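Side-chain contacts in Lmo0135 protein (Listeria monocytogenes EGD-e, PDB 5ISU), which probably serves as the extracellular substrate-binding component of an ABC transporter, perhaps one for peptide uptake: residues 492-495 and 496-499; 439-442 and 443-446. All coordinates share one frame; numbering follows the deposited sequence.

Contact 1: residues 492-495 and 496-499; sequences FRDL and SKLY
Asp-494 and Ser-496 clasp each other at the start of a short turn, with one carboxylate oxygen holding both the hydroxyl and the backbone NH of the serine. Ser-496 OG donates to Asp-494 OD1 at 2.6 Å, and the backbone Ser-496 N reaches that same OD1 at 3.0 Å. Both donors come from one face of the carboxylate, 40° or more out of its plane. The serine hydroxyl can join the backbone NH there because chi1 of 67° sets OG between its own N and carbonyl carbon. An aspartate two residues ahead of a serine suits the place: its short arm folds back and closes an Asx turn that leads into the 3-10 turn. Leu-498 N closes the latter by donating to Leu-495 O at 3.2 Å, while the bond from Lys-497 N to Asp-494 O is long and weak. A water bridges the turn, donating to both Leu-495 O and Leu-498 O.

The leucine pair is tight: Leu-495 CD2 lies 3.7 Å from Leu-498 CD1, the two branched chains meeting at a slant. The ring of Phe-492 lies more loosely against Leu-498, whose CD2 sits over one face. Looser still is the partly exposed Lys-497, whose chain bends at chi2 so that CE passes 3.9 Å from Asp-494 OD2. Its ammonium instead forms a salt bridge with Asp-201, and OD2 bonds Tyr-199 OH. The turn links strands 491-492 and 499-500, with Phe-492 and Leu-498 against helix 481-484 and both leucines against strand 19-24.

Contact 2: residues 439-442 and 443-446; sequences TADD and KERQ
Backbone bonds from Arg-445 N to Asp-441 O (3.0 Å) and from Gln-446 N to Asp-442 O (2.8 Å) open the first turn of helix 442-458. Asp-441 stands at the N-cap. With CG turned opposite its own backbone N (chi1 -168°), its carboxylate folds over the start of the helix, and OD1 accepts from Lys-443 N in a weak capping bond of 3.5 Å. The other oxygen is held more firmly: Lys-443 NZ forms a salt bridge with Asp-441 OD2 at 3.0 Å, arriving on the syn side and 18° out of the carboxylate plane. The lysine manages this by curling back at its last torsion (chi4 56°), so one residue binds the cap through both its amide and its ammonium. Glu-444 extends across Asp-441 at about a right angle, and its OE2 lies 4.2 Å from Asp-441 OD2. The lysine probably offsets this proximity of like charges, as may the helix N-terminus.

Toward the protein the contact is made by aliphatic parts of polar side chains, and there Arg-445 is buried. Thr-439 CG2 packs 3.9 Å from Glu-444 CB, while the threonine hydroxyl OG1 bonds Lys-435 O. The extended Arg-445 passes Thr-439 O with its CD at 3.4 Å, and its long chain carries the guanidinium to Asp-405 in a salt bridge, to Gly-436 O and to Tyr-449. Asp-442, an acidic residue suited to the first helical turn, bonds Tyr-312. The whole is an aspartate N-cap in a short helix-to-helix connection, where helix 427-438 ends and helix 442-458 begins.

Both contacts are local turns organised by an aspartate that accepts from a backbone NH two residues later, but their settings differ. Contact 1 is mostly buried, in the loop between two short strands near the end of the chain; contact 2 lies on the surface, between two helices. They share no secondary-structure element, and their centres are about 36 Å apart. In the buried contact 1 a hydroxyl and an amide share a single oxygen, beside a cluster of leucines and phenylalanine. At contact 2 exposed charges dominate, the capping bond is weak, and only Arg-445 is buried, pairing its charge elsewhere in the fold.

Contact 1: residues 492-495 and 496-499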
ATOM      1  N   PHE A 492       2.097  -5.041  11.987  1.00 36.57           N
ATOM      2  CA  PHE A 492       1.008  -5.813  12.560  1.00 36.36           C
ATOM      3  C   PHE A 492      -0.291  -5.034  12.527  1.00 36.00           C
ATOM      4  O   PHE A 492      -0.294  -3.789  12.463  1.00 35.43           O
ATOM      5  CB  PHE A 492       1.299  -6.214  13.997  1.00 37.34           C
ATOM      6  CG  PHE A 492       2.344  -7.282  14.144  1.00 37.69           C
ATOM      7  CD1 PHE A 492       2.033  -8.605  13.883  1.00 39.23           C
ATOM      8  CD2 PHE A 492       3.603  -6.980  14.614  1.00 37.74           C
ATOM      9  CE1 PHE A 492       2.971  -9.608  14.043  1.00 38.05           C
ATOM     10  CE2 PHE A 492       4.545  -7.977  14.788  1.00 38.68           C
ATOM     11  CZ  PHE A 492       4.230  -9.294  14.489  1.00 38.58           C
ATOM     12  N   ARG A 493      -1.383  -5.793  12.602  1.00 34.40           N
ATOM     13  CA  ARG A 493      -2.731  -5.259  12.582  1.00 34.27           C
ATOM     14  C   ARG A 493      -3.062  -4.727  13.944  1.00 34.00           C
ATOM     15  O   ARG A 493      -3.599  -3.609  14.068  1.00 34.05           O
ATOM     16  CB  ARG A 493      -3.719  -6.372  12.220  1.00 36.26           C
ATOM     17  CG  ARG A 493      -5.195  -5.973  12.083  1.00 37.32           C
ATOM     18  CD  ARG A 493      -6.082  -7.206  11.867  1.00 37.60           C
ATOM     19  NE  ARG A 493      -5.853  -8.187  12.932  1.00 39.11           N
ATOM     20  CZ  ARG A 493      -6.392  -8.152  14.147  1.00 38.24           C
ATOM     21  NH1 ARG A 493      -7.253  -7.218  14.485  1.00 38.36           N
ATOM     22  NH2 ARG A 493      -6.053  -9.066  15.038  1.00 40.04           N
ATOM     23  N   ASP A 494      -2.708  -5.509  14.969  1.00 32.42           N
ATOM     24  CA  ASP A 494      -3.043  -5.166  16.326  1.00 34.59           C
ATOM     25  C   ASP A 494      -1.976  -5.663  17.320  1.00 36.95           C
ATOM     26  O   ASP A 494      -1.905  -6.848  17.656  1.00 36.03           O
ATOM     27  CB  ASP A 494      -4.416  -5.765  16.658  1.00 34.98           C
ATOM     28  CG  ASP A 494      -4.991  -5.261  17.986  1.00 36.52           C
ATOM     29  OD1 ASP A 494      -4.269  -4.613  18.775  1.00 36.87           O
ATOM     30  OD2 ASP A 494      -6.190  -5.513  18.242  1.00 38.30           O
ATOM     31  N   LEU A 495      -1.191  -4.714  17.813  1.00 37.48           N
ATOM     32  CA  LEU A 495      -0.113  -4.975  18.750  1.00 39.32           C
ATOM     33  C   LEU A 495      -0.568  -5.388  20.155  1.00 40.19           C
ATOM     34  O   LEU A 495       0.258  -5.845  20.939  1.00 38.93           O
ATOM     35  CB  LEU A 495       0.774  -3.723  18.861  1.00 39.50           C
ATOM     36  CG  LEU A 495       1.580  -3.298  17.627  1.00 38.23           C
ATOM     37  CD1 LEU A 495       2.155  -1.902  17.787  1.00 38.15           C
ATOM     38  CD2 LEU A 495       2.695  -4.289  17.381  1.00 40.83           C
ATOM     39  N   SER A 496      -1.855  -5.199  20.476  1.00 38.95           N
ATOM     40  CA  SER A 496      -2.390  -5.554  21.797  1.00 40.21           C
ATOM     41  C   SER A 496      -2.414  -7.062  22.020  1.00 41.93           C
ATOM     42  O   SER A 496      -2.563  -7.509  23.169  1.00 42.71           O
ATOM     43  CB  SER A 496      -3.815  -5.000  21.991  1.00 40.75           C
ATOM     44  OG  SER A 496      -4.733  -5.635  21.119  1.00 39.33           O
ATOM     45  N   LYS A 497      -2.292  -7.835  20.930  1.00 41.22           N
ATOM     46  CA  LYS A 497      -2.221  -9.302  21.000  1.00 42.15           C
ATOM     47  C   LYS A 497      -0.814  -9.850  21.311  1.00 42.06           C
ATOM     48  O   LYS A 497      -0.676 -11.034  21.676  1.00 43.07           O
ATOM     49  CB  LYS A 497      -2.742  -9.940  19.711  1.00 41.43           C
ATOM     50  CG  LYS A 497      -4.146  -9.481  19.298  1.00 43.58           C
ATOM     51  CD  LYS A 497      -5.168  -9.560  20.426  1.00 45.69           C
ATOM     52  CE  LYS A 497      -6.513  -9.008  19.970  1.00 48.39           C
ATOM     53  NZ  LYS A 497      -7.456  -8.916  21.114  1.00 50.30           N
ATOM     54  N   LEU A 498       0.226  -9.027  21.168  1.00 40.97           N
ATOM     55  CA  LEU A 498       1.597  -9.506  21.477  1.00 42.07           C
ATOM     56  C   LEU A 498       1.776  -9.592  22.983  1.00 43.22           C
ATOM     57  O   LEU A 498       1.128  -8.863  23.729  1.00 45.12           O
ATOM     58  CB  LEU A 498       2.674  -8.595  20.873  1.00 41.26           C
ATOM     59  CG  LEU A 498       2.708  -8.478  19.344  1.00 41.25           C
ATOM     60  CD1 LEU A 498       3.804  -7.517  18.920  1.00 41.22           C
ATOM     61  CD2 LEU A 498       2.910  -9.836  18.687  1.00 41.59           C
ATOM     62  N   TYR A 499       2.637 -10.492  23.443  1.00 45.30           N
ATOM     63  CA  TYR A 499       2.860 -10.634  24.882  1.00 47.18           C
ATOM     64  C   TYR A 499       4.277 -11.053  25.162  1.00 48.68           C
ATOM     65  O   TYR A 499       4.892 -11.738  24.351  1.00 47.51           O
ATOM     66  CB  TYR A 499       1.849 -11.614  25.508  1.00 46.99           C
ATOM     67  CG  TYR A 499       1.834 -13.009  24.902  1.00 49.23           C
ATOM     68  CD1 TYR A 499       2.740 -13.986  25.326  1.00 53.22           C
ATOM     69  CD2 TYR A 499       0.894 -13.368  23.933  1.00 50.34           C
ATOM     70  CE1 TYR A 499       2.732 -15.263  24.771  1.00 52.62           C
ATOM     71  CE2 TYR A 499       0.875 -14.645  23.382  1.00 50.33           C
ATOM     72  CZ  TYR A 499       1.796 -15.583  23.811  1.00 51.44           C
ATOM     73  OH  TYR A 499       1.787 -16.841  23.279  1.00 55.55           O
TER
HETATM   74  O   HOH W   1       0.196  -6.362  23.883  1.00 36.81           O

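Contact 2: residues 439-442 and 443-446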
ATOM      1  N   THR A 439     -20.835  -0.515 -11.762  1.00 54.94           N
ATOM      2  CA  THR A 439     -21.538  -1.802 -11.906  1.00 56.33           C
ATOM      3  C   THR A 439     -21.649  -2.553 -10.582  1.00 57.05           C
ATOM      4  O   THR A 439     -20.645  -3.024 -10.043  1.00 58.84           O
ATOM      5  CB  THR A 439     -20.832  -2.699 -12.949  1.00 54.49           C
ATOM      6  OG1 THR A 439     -20.848  -2.050 -14.229  1.00 56.58           O
ATOM      7  CG2 THR A 439     -21.529  -4.053 -13.075  1.00 54.66           C
ATOM      8  N   ALA A 440     -22.876  -2.728 -10.101  1.00 59.12           N
ATOM      9  CA  ALA A 440     -23.121  -3.386  -8.809  1.00 60.92           C
ATOM     10  C   ALA A 440     -23.085  -4.912  -8.821  1.00 62.09           C
ATOM     11  O   ALA A 440     -22.591  -5.509  -7.875  1.00 59.11           O
ATOM     12  CB  ALA A 440     -24.452  -2.922  -8.240  1.00 63.55           C
ATOM     13  N   ASP A 441     -23.633  -5.539  -9.861  1.00 65.59           N
ATOM     14  CA  ASP A 441     -23.678  -7.011  -9.937  1.00 69.08           C
ATOM     15  C   ASP A 441     -22.257  -7.567  -9.903  1.00 65.58           C
ATOM     16  O   ASP A 441     -21.407  -7.162 -10.695  1.00 64.03           O
ATOM     17  CB  ASP A 441     -24.430  -7.484 -11.194  1.00 75.60           C
ATOM     18  CG  ASP A 441     -24.762  -8.982 -11.168  1.00 79.83           C
ATOM     19  OD1 ASP A 441     -24.181  -9.745 -10.360  1.00 83.03           O
ATOM     20  OD2 ASP A 441     -25.621  -9.398 -11.976  1.00 85.14           O
ATOM     21  N   ASP A 442     -22.026  -8.502  -8.980  1.00 64.35           N
ATOM     22  CA  ASP A 442     -20.705  -9.077  -8.753  1.00 62.33           C
ATOM     23  C   ASP A 442     -20.104  -9.730  -9.998  1.00 61.02           C
ATOM     24  O   ASP A 442     -18.972  -9.407 -10.373  1.00 54.90           O
ATOM     25  CB  ASP A 442     -20.756 -10.096  -7.600  1.00 65.13           C
ATOM     26  CG  ASP A 442     -19.360 -10.460  -7.066  1.00 68.36           C
ATOM     27  OD1 ASP A 442     -18.545  -9.544  -6.787  1.00 69.46           O
ATOM     28  OD2 ASP A 442     -19.090 -11.663  -6.872  1.00 74.45           O
ATOM     29  N   LYS A 443     -20.857 -10.643 -10.622  1.00 62.95           N
ATOM     30  CA  LYS A 443     -20.375 -11.352 -11.819  1.00 65.79           C
ATOM     31  C   LYS A 443     -20.146 -10.429 -13.027  1.00 63.37           C
ATOM     32  O   LYS A 443     -19.147 -10.593 -13.734  1.00 60.09           O
ATOM     33  CB  LYS A 443     -21.258 -12.560 -12.181  1.00 73.19           C
ATOM     34  CG  LYS A 443     -22.754 -12.296 -12.263  1.00 82.23           C
ATOM     35  CD  LYS A 443     -23.526 -13.586 -12.536  1.00 87.57           C
ATOM     36  CE  LYS A 443     -24.987 -13.472 -12.104  1.00 90.27           C
ATOM     37  NZ  LYS A 443     -25.708 -12.329 -12.725  1.00 91.90           N
ATOM     38  N   GLU A 444     -21.028  -9.455 -13.250  1.00 60.64           N
ATOM     39  CA  GLU A 444     -20.820  -8.490 -14.351  1.00 61.54           C
ATOM     40  C   GLU A 444     -19.596  -7.596 -14.077  1.00 57.32           C
ATOM     41  O   GLU A 444     -18.902  -7.164 -14.996  1.00 55.45           O
ATOM     42  CB  GLU A 444     -22.041  -7.600 -14.560  1.00 65.24           C
ATOM     43  CG  GLU A 444     -23.279  -8.318 -15.089  1.00 71.77           C
ATOM     44  CD  GLU A 444     -24.460  -7.367 -15.316  1.00 76.90           C
ATOM     45  OE1 GLU A 444     -24.365  -6.174 -14.924  1.00 76.15           O
ATOM     46  OE2 GLU A 444     -25.488  -7.813 -15.884  1.00 81.21           O
ATOM     47  N   ARG A 445     -19.331  -7.336 -12.802  1.00 54.15           N
ATOM     48  CA  ARG A 445     -18.220  -6.501 -12.423  1.00 49.95           C
ATOM     49  C   ARG A 445     -16.929  -7.343 -12.556  1.00 48.79           C
ATOM     50  O   ARG A 445     -15.884  -6.830 -12.962  1.00 44.31           O
ATOM     51  CB  ARG A 445     -18.435  -5.938 -11.008  1.00 49.92           C
ATOM     52  CG  ARG A 445     -17.618  -4.693 -10.754  1.00 48.66           C
ATOM     53  CD  ARG A 445     -17.583  -4.201  -9.314  1.00 47.97           C
ATOM     54  NE  ARG A 445     -16.697  -3.031  -9.294  1.00 46.79           N
ATOM     55  CZ  ARG A 445     -15.959  -2.618  -8.266  1.00 45.48           C
ATOM     56  NH1 ARG A 445     -15.944  -3.283  -7.108  1.00 46.08           N
ATOM     57  NH2 ARG A 445     -15.186  -1.544  -8.426  1.00 44.35           N
ATOM     58  N   GLN A 446     -17.020  -8.643 -12.257  1.00 50.30           N
ATOM     59  CA  GLN A 446     -15.873  -9.537 -12.412  1.00 52.82           C
ATOM     60  C   GLN A 446     -15.426  -9.569 -13.880  1.00 51.96           C
ATOM     61  O   GLN A 446     -14.238  -9.422 -14.161  1.00 50.81           O
ATOM     62  CB  GLN A 446     -16.177 -10.967 -11.919  1.00 56.30           C
ATOM     63  CG  GLN A 446     -14.962 -11.905 -11.953  1.00 59.11           C
ATOM     64  CD  GLN A 446     -15.266 -13.333 -11.490  1.00 64.10           C
ATOM     65  OE1 GLN A 446     -14.723 -14.302 -12.032  1.00 67.34           O
ATOM     66  NE2 GLN A 446     -16.154 -13.470 -10.515  1.00 65.06           N
TER